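Side-chain contacts in protease Do-like 1, chloroplastic (Arabidopsis thaliana, PDB 3QO6), which acts as a serine protease of the chloroplast that is required at high temperature and may take part in degrading damaged proteins: residues T272-D275 against R279-L282; I237-D242 against D299-L304; E25-V30 against L140-T145; R21-N26 against F132-P137; V47-Q52 against A76-V81. All coordinates share one frame; numbering follows the deposited sequence.

Contact 1: T272-D275 against R279-L282; sequences TKRD and RLVL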
# COMPACT_ATOMS: atom_id res chain seq x y z
N THR B 272 30.90 22.25 16.03
CA THR B 272 30.63 22.85 14.72
C THR B 272 29.75 24.07 14.95
O THR B 272 28.79 23.99 15.70
CB THR B 272 29.89 21.85 13.85
OG1 THR B 272 30.69 20.67 13.73
CG2 THR B 272 29.63 22.43 12.48
N LYS B 273 30.10 25.20 14.31
CA LYS B 273 29.33 26.46 14.45
C LYS B 273 28.93 27.06 13.11
O LYS B 273 29.09 26.42 12.07
CB LYS B 273 30.14 27.50 15.24
CG LYS B 273 30.23 27.27 16.75
CD LYS B 273 30.71 28.54 17.49
CE LYS B 273 29.67 29.69 17.39
NZ LYS B 273 30.09 31.00 18.00
N ARG B 274 28.42 28.30 13.12
CA ARG B 274 27.99 28.95 11.88
C ARG B 274 28.47 30.36 11.54
O ARG B 274 28.14 31.36 12.20
CB ARG B 274 26.47 28.89 11.75
CG ARG B 274 26.00 27.50 11.40
CD ARG B 274 24.64 27.43 10.76
NE ARG B 274 24.47 26.09 10.21
CZ ARG B 274 23.36 25.63 9.63
NH1 ARG B 274 22.29 26.40 9.52
NH2 ARG B 274 23.33 24.38 9.19
N ASP B 275 29.24 30.40 10.45
CA ASP B 275 29.86 31.57 9.81
C ASP B 275 29.45 32.99 10.16
O ASP B 275 30.26 33.92 10.03
CB ASP B 275 29.74 31.39 8.30
CG ASP B 275 30.97 31.85 7.54
OD1 ASP B 275 32.10 31.57 8.00
OD2 ASP B 275 30.81 32.48 6.47
N ARG B 279 27.28 30.04 7.05
CA ARG B 279 28.07 28.89 6.61
C ARG B 279 28.49 27.99 7.76
O ARG B 279 28.41 28.36 8.94
CB ARG B 279 29.28 29.34 5.79
CG ARG B 279 28.88 30.12 4.52
CD ARG B 279 30.03 30.37 3.56
NE ARG B 279 30.84 31.53 3.92
CZ ARG B 279 31.92 31.92 3.24
NH1 ARG B 279 32.30 31.24 2.16
NH2 ARG B 279 32.60 33.00 3.61
N LEU B 280 28.94 26.80 7.43
CA LEU B 280 29.34 25.87 8.45
C LEU B 280 30.81 25.89 8.82
O LEU B 280 31.67 25.70 7.96
CB LEU B 280 28.94 24.45 8.02
CG LEU B 280 27.97 23.74 8.96
CD1 LEU B 280 26.60 24.41 8.94
CD2 LEU B 280 27.87 22.30 8.53
N VAL B 281 31.09 26.12 10.10
CA VAL B 281 32.46 26.09 10.58
C VAL B 281 32.61 24.75 11.30
O VAL B 281 32.19 24.57 12.44
CB VAL B 281 32.79 27.22 11.55
CG1 VAL B 281 34.26 27.19 11.88
CG2 VAL B 281 32.40 28.58 10.94
N LEU B 282 33.19 23.79 10.59
CA LEU B 282 33.39 22.46 11.12
C LEU B 282 34.08 22.41 12.46
O LEU B 282 35.09 23.07 12.68
CB LEU B 282 34.18 21.61 10.13
CG LEU B 282 33.39 20.98 8.98
CD1 LEU B 282 31.93 20.82 9.38
CD2 LEU B 282 33.50 21.85 7.74
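Asp275 lays its side chain alongside that of Arg279, both pointing the same way, with Asp275 CB 3.3 Å from Arg279 CB. Beyond this apolar overlap the two charges meet: NE of Arg279 donates to OD2 of Asp275 at 2.7 Å. The bond is a salt bridge reached from above the carboxylate plane, and the carboxylate and guanidinium planes stand 79° apart, so the grip is single rather than two-pronged. Arg279 gets there by bending at its third torsion (chi3 -82°), which swings NE back to the aspartate. The backbones of the same two residues also join, Asp275 N bonding to Arg279 O at 2.7 Å.

These residues close a two-stranded antiparallel beta hairpin of the PDZ domain. Lys273 and Val281 form its hydrogen-bonded pair, with Lys273 N to Val281 O at 2.9 Å and Val281 N to Lys273 O at 2.8 Å. Arg274 and Leu280 form the neighbouring non-hydrogen-bonded pair, where Leu280 CD1 sits at the edge of the guanidinium, 3.0 Å from Arg274 NE. The far end of Arg274 makes a salt bridge to Asp41 of a neighbouring subunit, while Thr272 OG1 bonds to Val255 O and Gly283 N.

A methionine in place of Arg279 would probably leave the Asp275 carboxylate without its charged mate and free to turn at the hairpin's end. The chemistry is therefore mixed: backbone bonds set the register, a single salt bridge ties the turn end, and the second arginine spends its charge between subunits.

Contact 2: I237-D242 against D299-L304; sequences IKFAPD and DLYRIL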
# COMPACT_ATOMS: atom_id res chain seq x y z
N ILE B 237 30.79 13.69 23.48
CA ILE B 237 30.56 14.37 22.19
C ILE B 237 29.39 13.77 21.40
O ILE B 237 29.13 12.57 21.47
CB ILE B 237 31.79 14.36 21.27
CG1 ILE B 237 32.01 12.97 20.70
CG2 ILE B 237 33.02 14.73 22.04
CD1 ILE B 237 33.01 12.96 19.59
N LYS B 238 28.66 14.63 20.69
CA LYS B 238 27.58 14.20 19.80
C LYS B 238 28.19 14.38 18.43
O LYS B 238 28.62 15.46 18.09
CB LYS B 238 26.34 15.09 19.90
CG LYS B 238 25.37 14.69 20.99
CD LYS B 238 24.21 15.67 21.09
CE LYS B 238 23.28 15.38 22.28
NZ LYS B 238 22.14 16.37 22.33
N PHE B 239 28.29 13.31 17.66
CA PHE B 239 28.85 13.46 16.34
C PHE B 239 27.84 13.30 15.23
O PHE B 239 26.67 12.95 15.45
CB PHE B 239 30.01 12.49 16.11
CG PHE B 239 29.68 11.08 16.41
CD1 PHE B 239 29.65 10.63 17.71
CD2 PHE B 239 29.39 10.20 15.39
CE1 PHE B 239 29.34 9.32 17.99
CE2 PHE B 239 29.09 8.89 15.66
CZ PHE B 239 29.06 8.44 16.96
N ALA B 240 28.32 13.60 14.03
CA ALA B 240 27.52 13.51 12.84
C ALA B 240 27.55 12.08 12.37
O ALA B 240 28.58 11.42 12.44
CB ALA B 240 28.09 14.44 11.77
N PRO B 241 26.40 11.55 11.90
CA PRO B 241 26.33 10.17 11.41
C PRO B 241 27.09 10.03 10.09
O PRO B 241 27.17 10.99 9.32
CB PRO B 241 24.83 9.95 11.24
CG PRO B 241 24.25 10.85 12.31
CD PRO B 241 25.06 12.10 12.12
N ASP B 242 27.66 8.85 9.85
CA ASP B 242 28.43 8.58 8.65
C ASP B 242 27.82 9.14 7.37
O ASP B 242 28.54 9.48 6.42
CB ASP B 242 28.63 7.07 8.51
CG ASP B 242 29.36 6.45 9.70
OD1 ASP B 242 30.54 6.82 9.92
OD2 ASP B 242 28.77 5.61 10.40
N ASP B 299 34.13 2.83 14.18
CA ASP B 299 35.50 2.81 14.65
C ASP B 299 35.63 3.46 16.01
O ASP B 299 36.29 2.92 16.90
CB ASP B 299 36.43 3.50 13.64
CG ASP B 299 36.65 2.68 12.37
OD1 ASP B 299 36.61 1.42 12.44
OD2 ASP B 299 36.88 3.29 11.30
N LEU B 300 35.00 4.62 16.17
CA LEU B 300 35.06 5.34 17.44
C LEU B 300 34.42 4.48 18.52
O LEU B 300 35.05 4.14 19.51
CB LEU B 300 34.32 6.67 17.33
CG LEU B 300 34.46 7.63 18.51
CD1 LEU B 300 35.94 8.01 18.71
CD2 LEU B 300 33.59 8.89 18.26
N TYR B 301 33.17 4.11 18.29
CA TYR B 301 32.43 3.29 19.23
C TYR B 301 33.23 2.10 19.67
O TYR B 301 33.44 1.89 20.85
CB TYR B 301 31.15 2.77 18.58
CG TYR B 301 30.00 3.71 18.73
CD1 TYR B 301 29.27 4.11 17.61
CD2 TYR B 301 29.65 4.21 19.98
CE1 TYR B 301 28.21 4.99 17.73
CE2 TYR B 301 28.60 5.10 20.11
CZ TYR B 301 27.88 5.48 18.98
OH TYR B 301 26.82 6.36 19.09
N ARG B 302 33.65 1.33 18.68
CA ARG B 302 34.41 0.12 18.91
C ARG B 302 35.61 0.39 19.80
O ARG B 302 35.83 -0.34 20.77
CB ARG B 302 34.86 -0.44 17.55
CG ARG B 302 35.50 -1.82 17.60
CD ARG B 302 36.02 -2.21 16.22
NE ARG B 302 36.74 -1.11 15.57
CZ ARG B 302 37.80 -0.47 16.08
NH1 ARG B 302 38.30 -0.80 17.27
NH2 ARG B 302 38.36 0.53 15.40
N ILE B 303 36.35 1.44 19.50
CA ILE B 303 37.53 1.75 20.27
C ILE B 303 37.23 2.16 21.72
O ILE B 303 37.91 1.69 22.63
CB ILE B 303 38.36 2.83 19.56
CG1 ILE B 303 39.82 2.69 19.96
CG2 ILE B 303 37.86 4.19 19.94
CD1 ILE B 303 40.36 1.28 19.81
N LEU B 304 36.23 3.00 21.95
CA LEU B 304 35.89 3.38 23.32
C LEU B 304 35.31 2.20 24.08
O LEU B 304 35.34 2.17 25.30
CB LEU B 304 34.87 4.50 23.36
CG LEU B 304 35.36 5.93 23.55
CD1 LEU B 304 36.10 6.41 22.31
CD2 LEU B 304 34.16 6.81 23.82
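Phe239 turns the edge of its ring toward the face of Tyr301, an offset edge-to-face pair with ring centroids 5.6 Å apart and planes at 64°. The leading atom is Phe239 CZ, which comes to 3.6 Å from Tyr301 CE1 and to 3.7 Å from the hydroxyl oxygen OH of Tyr301. Phe239 CG stands between its own backbone N and carbonyl carbon (chi1 52°), and this rotation, on a bond already directed at helix 297-304, sends the ring toward that helix.

A different side of the same ring serves Leu300: its CD2 methyl lies over one face, 4.3 Å from Phe239 CE1. That methyl also receives the end of Ile237, whose CD1 reaches it at 4.3 Å, so a single leucine branch touches both strand-side residues.

Strand 238-239 and this helix are the two walls of the peptide-binding groove of a PDZ domain, and a bound peptide occupies it. Its backbone is hydrogen-bonded by Ile237 and Phe239, and also by Tyr301 OH, so the tyrosine offers its ring to Phe239 and its polar end to the ligand. A modified side chain of the peptide packs on Phe239, Leu300 and Tyr301. The two strand-side residues also lean on the neighbouring strand 253-257, Ile237 on Val255 and Phe239 on Val253.

Contact 3: E25-V30 against L140-T145; sequences ENTPSV and LDHTLT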
# COMPACT_ATOMS: atom_id res chain seq x y z
N GLU B 25 17.60 -31.75 29.31
CA GLU B 25 18.42 -31.25 30.42
C GLU B 25 18.29 -29.74 30.66
O GLU B 25 18.22 -29.29 31.82
CB GLU B 25 19.90 -31.54 30.20
CG GLU B 25 20.32 -32.97 30.19
CD GLU B 25 21.83 -33.09 30.05
OE1 GLU B 25 22.30 -33.86 29.18
OE2 GLU B 25 22.55 -32.39 30.82
N ASN B 26 18.24 -28.97 29.57
CA ASN B 26 18.20 -27.52 29.68
C ASN B 26 16.90 -26.79 29.53
O ASN B 26 16.82 -25.64 29.94
CB ASN B 26 19.20 -26.92 28.70
CG ASN B 26 20.60 -27.43 28.92
OD1 ASN B 26 21.34 -26.92 29.75
ND2 ASN B 26 20.96 -28.47 28.19
N THR B 27 15.87 -27.40 28.96
CA THR B 27 14.61 -26.67 28.80
C THR B 27 14.09 -26.17 30.14
O THR B 27 13.45 -25.13 30.21
CB THR B 27 13.50 -27.50 28.07
OG1 THR B 27 12.34 -26.69 27.88
CG2 THR B 27 13.11 -28.71 28.86
N PRO B 28 14.39 -26.89 31.25
CA PRO B 28 13.92 -26.43 32.56
C PRO B 28 14.48 -25.06 32.93
O PRO B 28 13.81 -24.29 33.59
CB PRO B 28 14.42 -27.53 33.49
CG PRO B 28 14.29 -28.75 32.64
CD PRO B 28 14.92 -28.26 31.35
N SER B 29 15.70 -24.76 32.49
CA SER B 29 16.29 -23.46 32.78
C SER B 29 15.68 -22.31 31.98
O SER B 29 15.95 -21.14 32.26
CB SER B 29 17.79 -23.47 32.46
OG SER B 29 18.47 -24.37 33.28
N VAL B 30 14.85 -22.62 31.00
CA VAL B 30 14.30 -21.54 30.17
C VAL B 30 12.96 -21.10 30.72
O VAL B 30 12.22 -21.91 31.24
CB VAL B 30 14.21 -21.99 28.64
CG1 VAL B 30 13.51 -20.95 27.80
CG2 VAL B 30 15.62 -22.19 28.08
N LEU B 140 5.08 -20.09 20.98
CA LEU B 140 5.25 -21.54 21.08
C LEU B 140 6.30 -21.79 22.17
O LEU B 140 7.49 -21.64 21.97
CB LEU B 140 5.67 -22.08 19.71
CG LEU B 140 4.59 -21.85 18.64
CD1 LEU B 140 5.18 -21.94 17.24
CD2 LEU B 140 3.47 -22.87 18.82
N ASP B 141 5.80 -22.14 23.34
CA ASP B 141 6.58 -22.37 24.56
C ASP B 141 7.80 -23.30 24.47
O ASP B 141 7.67 -24.47 24.16
CB ASP B 141 5.62 -22.88 25.65
CG ASP B 141 6.25 -22.92 27.05
OD1 ASP B 141 6.46 -21.85 27.67
OD2 ASP B 141 6.54 -24.05 27.53
N HIS B 142 8.99 -22.77 24.76
CA HIS B 142 10.21 -23.60 24.78
C HIS B 142 10.51 -24.33 23.47
O HIS B 142 10.80 -25.53 23.45
CB HIS B 142 10.11 -24.64 25.93
CG HIS B 142 10.26 -24.06 27.31
ND1 HIS B 142 11.12 -24.58 28.26
CD2 HIS B 142 9.67 -22.98 27.89
CE1 HIS B 142 11.06 -23.85 29.35
NE2 HIS B 142 10.19 -22.87 29.16
N THR B 143 10.44 -23.59 22.38
CA THR B 143 10.71 -24.15 21.08
C THR B 143 12.21 -24.36 20.90
O THR B 143 13.03 -23.49 21.24
CB THR B 143 10.25 -23.21 19.99
OG1 THR B 143 8.82 -23.23 19.94
CG2 THR B 143 10.84 -23.61 18.64
N LEU B 144 12.56 -25.51 20.34
CA LEU B 144 13.95 -25.79 20.07
C LEU B 144 14.22 -25.65 18.57
O LEU B 144 13.46 -26.14 17.73
CB LEU B 144 14.28 -27.22 20.52
CG LEU B 144 15.61 -27.79 20.02
CD1 LEU B 144 16.73 -27.25 20.86
CD2 LEU B 144 15.60 -29.27 20.08
N THR B 145 15.29 -24.97 18.21
CA THR B 145 15.67 -24.90 16.81
C THR B 145 17.17 -25.08 16.83
O THR B 145 17.87 -24.60 17.73
CB THR B 145 15.34 -23.56 16.12
OG1 THR B 145 15.82 -22.48 16.92
CG2 THR B 145 13.81 -23.45 15.81
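His142, in the loop before strand 143-157, reaches Thr27 and Val30, in and just after the 3-10 turn that follows helix 14-26. CB lies 3.6 Å from Thr27 OG1, and CG a little nearer. ND1 then donates to Thr27 OG1 almost in line, 171° at the hydrogen; the modelled length of 2.5 Å is so short as to be doubtful. The hydroxyl meets the ring at its edge, because Thr27 OG1 stands anti to the backbone N (chi1 -176°), and the two side chains cross at about a right angle.

His142 and Thr143 both face Gly135, forming a G1 beta bulge between strands 130-135 and 143-157, and the left-handed backbone of His142 (phi 58°) belongs to that irregularity. Asn136 OD1 accepts from His142 N.

Farther out, CE1 comes within 3.7 Å of Val30 CB, which makes a CH-pi contact over one face of the imidazole, 4.1 Å from its centroid. At the tip, NE2 has Val30 CG1 at 4.1 Å on that face and comes 3.1 Å from Val30 O, at an angle too poor for a hydrogen bond. The side chain of Val30 lies about 11 Å from that of Ser180, the predicted catalytic serine.

Contact 4: R21-N26 against F132-P137; sequences RLFQEN and FAIGNP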
# COMPACT_ATOMS: atom_id res chain seq x y z
N ARG B 21 18.58 -35.18 24.39
CA ARG B 21 19.06 -35.06 25.75
C ARG B 21 19.34 -33.61 26.13
O ARG B 21 18.80 -33.11 27.13
CB ARG B 21 20.33 -35.90 25.93
CG ARG B 21 20.05 -37.40 26.18
CD ARG B 21 21.31 -38.28 26.17
NE ARG B 21 20.94 -39.69 26.32
CZ ARG B 21 21.77 -40.72 26.21
NH1 ARG B 21 23.06 -40.53 25.94
NH2 ARG B 21 21.30 -41.96 26.36
N LEU B 22 20.17 -32.95 25.33
CA LEU B 22 20.51 -31.57 25.59
C LEU B 22 19.26 -30.77 25.85
O LEU B 22 19.21 -29.94 26.76
CB LEU B 22 21.27 -31.01 24.41
CG LEU B 22 21.74 -29.57 24.52
CD1 LEU B 22 22.91 -29.38 23.56
CD2 LEU B 22 20.57 -28.61 24.22
N PHE B 23 18.22 -31.01 25.07
CA PHE B 23 16.98 -30.28 25.26
C PHE B 23 16.30 -30.59 26.59
O PHE B 23 15.90 -29.67 27.29
CB PHE B 23 15.96 -30.54 24.14
CG PHE B 23 14.69 -29.77 24.30
CD1 PHE B 23 14.65 -28.40 24.05
CD2 PHE B 23 13.53 -30.40 24.76
CE1 PHE B 23 13.48 -27.67 24.26
CE2 PHE B 23 12.37 -29.68 24.97
CZ PHE B 23 12.34 -28.31 24.72
N GLN B 24 16.15 -31.87 26.93
CA GLN B 24 15.48 -32.17 28.19
C GLN B 24 16.28 -31.66 29.37
O GLN B 24 15.70 -31.14 30.32
CB GLN B 24 15.18 -33.67 28.33
CG GLN B 24 16.33 -34.58 28.05
CD GLN B 24 15.93 -36.06 28.13
OE1 GLN B 24 15.01 -36.52 27.43
NE2 GLN B 24 16.64 -36.82 28.99
N GLU B 25 17.60 -31.75 29.31
CA GLU B 25 18.42 -31.25 30.42
C GLU B 25 18.29 -29.74 30.66
O GLU B 25 18.22 -29.29 31.82
CB GLU B 25 19.90 -31.54 30.20
CG GLU B 25 20.32 -32.97 30.19
CD GLU B 25 21.83 -33.09 30.05
OE1 GLU B 25 22.30 -33.86 29.18
OE2 GLU B 25 22.55 -32.39 30.82
N ASN B 26 18.24 -28.97 29.57
CA ASN B 26 18.20 -27.52 29.68
C ASN B 26 16.90 -26.79 29.53
O ASN B 26 16.82 -25.64 29.94
CB ASN B 26 19.20 -26.92 28.70
CG ASN B 26 20.60 -27.43 28.92
OD1 ASN B 26 21.34 -26.92 29.75
ND2 ASN B 26 20.96 -28.47 28.19
N PHE B 132 22.09 -24.71 19.66
CA PHE B 132 20.72 -25.04 20.00
C PHE B 132 20.05 -23.80 20.58
O PHE B 132 20.53 -23.22 21.56
CB PHE B 132 20.73 -26.17 21.02
CG PHE B 132 21.52 -27.35 20.58
CD1 PHE B 132 20.89 -28.47 20.09
CD2 PHE B 132 22.92 -27.27 20.52
CE1 PHE B 132 21.62 -29.51 19.53
CE2 PHE B 132 23.67 -28.29 19.96
CZ PHE B 132 23.02 -29.42 19.45
N ALA B 133 18.95 -23.38 19.96
CA ALA B 133 18.25 -22.20 20.45
C ALA B 133 16.94 -22.63 21.08
O ALA B 133 16.21 -23.43 20.51
CB ALA B 133 17.99 -21.24 19.33
N ILE B 134 16.66 -22.14 22.28
CA ILE B 134 15.42 -22.46 22.93
C ILE B 134 14.82 -21.11 23.27
O ILE B 134 15.51 -20.24 23.79
CB ILE B 134 15.62 -23.26 24.20
CG1 ILE B 134 16.39 -24.54 23.90
CG2 ILE B 134 14.27 -23.62 24.81
CD1 ILE B 134 16.71 -25.36 25.16
N GLY B 135 13.54 -20.94 22.94
CA GLY B 135 12.84 -19.70 23.19
C GLY B 135 11.34 -19.88 23.01
O GLY B 135 10.84 -21.01 23.10
N ASN B 136 10.63 -18.78 22.74
CA ASN B 136 9.18 -18.79 22.54
C ASN B 136 8.71 -17.96 21.34
O ASN B 136 8.01 -16.97 21.50
CB ASN B 136 8.46 -18.27 23.78
CG ASN B 136 8.92 -18.94 25.05
OD1 ASN B 136 8.79 -20.15 25.21
ND2 ASN B 136 9.49 -18.15 25.97
N PRO B 137 9.11 -18.35 20.12
CA PRO B 137 8.67 -17.59 18.95
C PRO B 137 7.18 -17.76 18.76
O PRO B 137 6.63 -18.84 18.96
CB PRO B 137 9.46 -18.24 17.82
CG PRO B 137 9.59 -19.69 18.29
CD PRO B 137 9.95 -19.50 19.73
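Leu22 presses a methyl squarely onto the ring of Phe132: CD1 stands 3.7 Å from the ring centroid and only 12° off the ring normal, a CH-pi contact over the face. The leucine manages this with a fully extended start, CG anti to the backbone N (chi1 -179°), which carries the branch straight away from the helix. Its second methyl, CD2, falls near the root of the same ring, 4.0 Å from Phe132 CB, so the two methyls are spread along the side chain from CB to ring centre.

Phe23, one residue on, shares the extended first torsion but meets Ile134 differently. Here the isoleucine supplies the probe: CG1 lies anti to its carbonyl carbon (chi1 -57°), and CD1 reaches 3.8 Å from Phe23 CD1, the two side chains meeting at a slant. Through these two pairs the N-terminal helix 14-26 covers strand 130-135 of the second barrel of the chymotrypsin-like fold.

On the helix itself, Asn26 folds back so that ND2 donates to Leu22 O at 2.7 Å; this carbonyl also accepts from Asn26 N at 3.1 Å, while Asn26 OD1 is bonded to Arg115 NH1. Val127 of a neighbouring subunit packs on Phe23.

A serine instead of Phe132 would probably open a gap beneath Leu22 and leave both its methyls without the ring they rest on. Across the interface the contact is wholly apolar, so helix and strand are held by shape and burial, with the polar bonds kept within the helix or turned to Arg115.

Contact 5: V47-Q52 against A76-V81; sequences VLEVPQ and ASDLRV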
# COMPACT_ATOMS: atom_id res chain seq x y z
N VAL B 47 -8.85 -0.01 35.15
CA VAL B 47 -7.83 -0.61 34.34
C VAL B 47 -7.77 -2.12 34.39
O VAL B 47 -8.33 -2.75 35.29
CB VAL B 47 -6.48 0.03 34.73
CG1 VAL B 47 -5.33 -0.91 34.45
CG2 VAL B 47 -6.30 1.34 33.97
N LEU B 48 -7.13 -2.69 33.37
CA LEU B 48 -6.90 -4.12 33.25
C LEU B 48 -5.47 -4.29 32.72
O LEU B 48 -5.00 -3.49 31.91
CB LEU B 48 -7.87 -4.76 32.27
CG LEU B 48 -9.32 -4.27 32.29
CD1 LEU B 48 -9.40 -3.00 31.44
CD2 LEU B 48 -10.25 -5.33 31.73
N GLU B 49 -4.77 -5.31 33.22
CA GLU B 49 -3.41 -5.58 32.74
C GLU B 49 -3.57 -6.51 31.53
O GLU B 49 -4.31 -7.49 31.57
CB GLU B 49 -2.56 -6.25 33.83
CG GLU B 49 -2.10 -5.32 34.96
CD GLU B 49 -0.79 -4.60 34.66
OE1 GLU B 49 -0.79 -3.61 33.89
OE2 GLU B 49 0.26 -5.04 35.20
N VAL B 50 -2.87 -6.20 30.44
CA VAL B 50 -3.02 -7.03 29.26
C VAL B 50 -1.77 -7.08 28.37
O VAL B 50 -1.28 -6.05 27.91
CB VAL B 50 -4.27 -6.55 28.46
CG1 VAL B 50 -3.99 -6.50 26.97
CG2 VAL B 50 -5.44 -7.48 28.78
N PRO B 51 -1.25 -8.31 28.14
CA PRO B 51 -0.06 -8.63 27.33
C PRO B 51 0.10 -7.85 26.02
O PRO B 51 -0.78 -7.87 25.17
CB PRO B 51 -0.20 -10.13 27.10
CG PRO B 51 -0.79 -10.60 28.37
CD PRO B 51 -1.85 -9.55 28.68
N GLN B 52 1.22 -7.15 25.88
CA GLN B 52 1.50 -6.41 24.65
C GLN B 52 2.78 -7.00 24.03
O GLN B 52 3.17 -6.62 22.93
CB GLN B 52 1.72 -4.92 24.94
CG GLN B 52 2.99 -4.60 25.73
CD GLN B 52 3.29 -3.12 25.83
OE1 GLN B 52 4.26 -2.72 26.46
NE2 GLN B 52 2.44 -2.29 25.20
N ALA B 76 7.22 -2.15 30.32
CA ALA B 76 6.21 -2.99 30.98
C ALA B 76 5.69 -2.45 32.33
O ALA B 76 6.43 -2.41 33.33
CB ALA B 76 6.76 -4.39 31.17
N SER B 77 4.41 -2.06 32.37
CA SER B 77 3.87 -1.59 33.64
C SER B 77 4.09 -2.72 34.66
O SER B 77 4.33 -2.47 35.84
CB SER B 77 2.39 -1.20 33.50
OG SER B 77 1.61 -2.25 32.98
N ASP B 78 4.05 -3.96 34.18
CA ASP B 78 4.28 -5.12 35.03
C ASP B 78 4.77 -6.25 34.13
O ASP B 78 4.43 -6.29 32.95
CB ASP B 78 2.99 -5.57 35.74
CG ASP B 78 3.21 -6.75 36.70
OD1 ASP B 78 2.20 -7.33 37.16
OD2 ASP B 78 4.38 -7.09 37.01
N LEU B 79 5.58 -7.14 34.69
CA LEU B 79 6.10 -8.26 33.93
C LEU B 79 6.08 -9.47 34.81
O LEU B 79 6.32 -9.37 36.01
CB LEU B 79 7.50 -7.98 33.38
CG LEU B 79 8.50 -7.18 34.20
CD1 LEU B 79 9.26 -8.13 35.12
CD2 LEU B 79 9.47 -6.44 33.28
N ARG B 80 5.77 -10.60 34.20
CA ARG B 80 5.67 -11.88 34.90
C ARG B 80 6.46 -12.95 34.16
O ARG B 80 6.40 -13.03 32.93
CB ARG B 80 4.20 -12.31 34.96
CG ARG B 80 3.21 -11.16 35.18
CD ARG B 80 1.75 -11.64 35.28
NE ARG B 80 1.53 -12.72 36.26
CZ ARG B 80 2.09 -12.76 37.47
NH1 ARG B 80 2.92 -11.80 37.86
NH2 ARG B 80 1.82 -13.77 38.30
N VAL B 81 7.20 -13.76 34.90
CA VAL B 81 7.94 -14.84 34.27
C VAL B 81 7.23 -16.17 34.55
O VAL B 81 6.85 -16.43 35.68
CB VAL B 81 9.41 -14.95 34.78
CG1 VAL B 81 10.16 -13.65 34.55
CG2 VAL B 81 9.43 -15.30 36.23
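Glu49, on strand 47-61, directs its CB toward Ser77 and Asp78. Just before it, Leu48 is hydrogen-bonded through its backbone to Arg39, which fixes the strand from which the glutamate projects. The side chain then bends sharply at its second torsion (chi2 -87°), folding the carboxylate over toward the same two residues. One oxygen, OE1, comes 2.9 Å from Ser77 OG, but Leu36 O is within reach of the same hydroxyl, so which acceptor has its proton is not settled.

The other oxygen, OE2, is modelled too near Asp78 CB for its exact place to be trusted. Its spacing of 3.6 Å from Asp78 OD1, with the two carboxylates nearly coplanar, is therefore approximate; if the acids do lie this close, the proton affinity of one might be raised. Asp78 OD2 takes a weak bond from Leu79 N and has a second acid, Asp90, nearby; Arg80 NH1 forms a salt bridge with Asp90 OD2.

Past the glutamate, Val50 pairs through its backbone with Ala37, and Gln52 with Asn35, so the strand keeps strand 30-40 as its partner. Asp78 bonds by its backbone to Leu36 of that same strand, while Leu79 bonds to Ala91 of strand 88-97. Strand 30-40 therefore runs between the two segments where the first six-stranded barrel of the protease closes.

Contacts 3 and 4 are buried, about 4 Å apart between centres, and their first segments share the last residues of helix 14-26. Contact 4 packs the helix on strand 130-135 by apolar groups alone, while contact 3 joins the residues just after it to the loop leading into strand 143-157 through a histidine-hydroxyl bond. Contact 5, at the surface of the first barrel, brings a glutamate near a serine hydroxyl and, less certainly placed, an aspartate. Contacts 1 and 2 belong to the PDZ domain: 2 is a buried aromatic and aliphatic cluster in the peptide groove, whereas 1 is a peripheral hairpin, 20 Å from it between centres, relying on backbone bonds and charge.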